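Long-range contact in benzoylformate decarboxylase (PDB 4Q9D), which belongs to the thiamine pyrophosphate-dependent enzymes, with a chain built from three alpha/beta domains, and forms a four-chain assembly: residues Ala194-Asn198 and Asp268-Val272. Sequence-based numbering, arbitrary orientation.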
loop_
_atom_site.group_PDB
_atom_site.type_symbol
_atom_site.label_atom_id
_atom_site.label_comp_id
_atom_site.label_asym_id
_atom_site.label_seq_id
_atom_site.Cartn_x
_atom_site.Cartn_y
_atom_site.Cartn_z
ATOM N N ALA B 194 31.565 -16.023 19.612
ATOM C CA ALA B 194 32.060 -16.804 20.742
ATOM C C ALA B 194 33.430 -16.306 21.182
ATOM O O ALA B 194 33.710 -16.231 22.371
ATOM C CB ALA B 194 32.135 -18.286 20.388
ATOM N N GLU B 195 34.283 -15.973 20.222
ATOM C CA GLU B 195 35.594 -15.448 20.551
ATOM C C GLU B 195 35.453 -14.127 21.298
ATOM O O GLU B 195 36.200 -13.862 22.231
ATOM C CB GLU B 195 36.454 -15.250 19.296
ATOM C CG GLU B 195 37.147 -16.506 18.781
ATOM C CD GLU B 195 38.038 -17.178 19.842
ATOM O OE1 GLU B 195 38.615 -16.470 20.711
ATOM O OE2 GLU B 195 38.146 -18.427 19.816
ATOM N N ARG B 196 34.507 -13.291 20.882
ATOM C CA ARG B 196 34.337 -11.984 21.515
ATOM C C ARG B 196 33.826 -12.187 22.956
ATOM O O ARG B 196 34.178 -11.449 23.876
ATOM C CB ARG B 196 33.349 -11.129 20.716
ATOM C CG ARG B 196 32.931 -9.823 21.417
ATOM C CD ARG B 196 34.107 -8.847 21.441
ATOM N NE ARG B 196 33.866 -7.640 22.220
ATOM C CZ ARG B 196 34.027 -7.567 23.538
ATOM N NH1 ARG B 196 34.414 -8.652 24.213
ATOM N NH2 ARG B 196 33.805 -6.415 24.175
ATOM N N ILE B 197 32.986 -13.193 23.126
ATOM C CA ILE B 197 32.430 -13.532 24.427
ATOM C C ILE B 197 33.556 -14.052 25.345
ATOM O O ILE B 197 33.610 -13.695 26.510
ATOM C CB ILE B 197 31.289 -14.564 24.273
ATOM C CG1 ILE B 197 30.039 -13.914 23.619
ATOM C CG2 ILE B 197 30.914 -15.232 25.630
ATOM C CD1 ILE B 197 28.991 -14.970 23.235
ATOM N N ASN B 198 34.455 -14.879 24.812
ATOM C CA ASN B 198 35.543 -15.432 25.613
ATOM C C ASN B 198 36.425 -14.319 26.141
ATOM O O ASN B 198 36.986 -14.423 27.225
ATOM C CB ASN B 198 36.420 -16.343 24.774
ATOM C CG ASN B 198 35.786 -17.661 24.480
ATOM O OD1 ASN B 198 34.887 -18.136 25.193
ATOM N ND2 ASN B 198 36.273 -18.294 23.421
ATOM N N ASP B 268 31.262 -5.079 30.256
ATOM C CA ASP B 268 32.025 -4.714 29.078
ATOM C C ASP B 268 31.410 -5.329 27.811
ATOM O O ASP B 268 31.749 -4.910 26.703
ATOM C CB ASP B 268 33.540 -5.032 29.224
ATOM C CG ASP B 268 33.847 -6.533 29.417
ATOM O OD1 ASP B 268 32.959 -7.322 29.776
ATOM O OD2 ASP B 268 35.018 -6.931 29.214
ATOM N N LEU B 269 30.508 -6.310 27.979
ATOM C CA LEU B 269 29.839 -6.941 26.833
ATOM C C LEU B 269 28.430 -7.414 27.199
ATOM O O LEU B 269 28.243 -8.123 28.198
ATOM C CB LEU B 269 30.643 -8.134 26.319
ATOM C CG LEU B 269 30.004 -8.904 25.158
ATOM C CD1 LEU B 269 30.065 -8.068 23.877
ATOM C CD2 LEU B 269 30.686 -10.254 24.951
ATOM N N VAL B 270 27.444 -6.993 26.403
ATOM C CA VAL B 270 26.067 -7.480 26.550
ATOM C C VAL B 270 25.768 -8.449 25.410
ATOM O O VAL B 270 25.940 -8.116 24.229
ATOM C CB VAL B 270 25.046 -6.320 26.575
ATOM C CG1 VAL B 270 23.627 -6.879 26.824
ATOM C CG2 VAL B 270 25.424 -5.346 27.674
ATOM N N VAL B 271 25.369 -9.661 25.769
ATOM C CA VAL B 271 24.976 -10.645 24.783
ATOM C C VAL B 271 23.453 -10.780 24.767
ATOM O O VAL B 271 22.860 -11.267 25.721
ATOM C CB VAL B 271 25.597 -11.995 25.084
ATOM C CG1 VAL B 271 25.198 -12.985 23.998
ATOM C CG2 VAL B 271 27.139 -11.852 25.187
ATOM N N VAL B 272 22.826 -10.326 23.690
ATOM C CA VAL B 272 21.366 -10.324 23.618
ATOM C C VAL B 272 20.844 -11.402 22.678
ATOM O O VAL B 272 21.043 -11.325 21.455
ATOM C CB VAL B 272 20.836 -8.956 23.141
ATOM C CG1 VAL B 272 19.305 -8.994 23.125
ATOM C CG2 VAL B 272 21.372 -7.831 24.063
HETATM O O HOH W 1 35.552 -7.108 26.655
#
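L269 supplies the most buried area of any residue here, 68 Å² of its surface being covered by the helical segment 194-198. Its CA-to-CB bond points toward the helix, and the t, p rotamer separates its two methyls: L269 CD2 lies 3.7 Å from I197 CA and 3.8 Å from R196 O, against the helix backbone, while L269 CD1 sits over one face of the R196 guanidinium, 4.0 Å from R196 CZ. The CA-to-CB bond of I197 runs sideways to the strand; in the m, t rotamer I197 CG1 then reaches both L269 CD2 and V271 CG2, each at 3.9 Å. V271, two residues along the strand and also pointing toward the helix, thus extends the apolar contact beyond L269.

The geometry is that of a helix covering a parallel sheet: the axes of 194-198 and 269-272 approach to 9.9 Å, with N-to-C directions 140° apart. Helix 187-199 leads into strand 203-207, which neighbours strand 269-273 in a sheet of strand order 3-2-1-4-5-6, the Rossmann-like arrangement of the central domain. L296, on the strand flanking 269-273 across from 203-207, also touches R196, I197 and L269.

The CA-to-CB bond of R196 is likewise sideways, but the t, p, t rotamer carries the guanidinium past L269. R196 NH2 forms a salt bridge with D294, at the start of the neighbouring strand 294-299, and lies 3.6 Å from D268 O. A water bridges the two segments: R196 NH1 donates to it weakly at 3.1 Å, and it donates to D268 OD2 at 2.6 Å. With chi1 in p, the D268 carboxylate also accepts bonds from the backbone amides of H202 (to OD1) and K201 (to OD2).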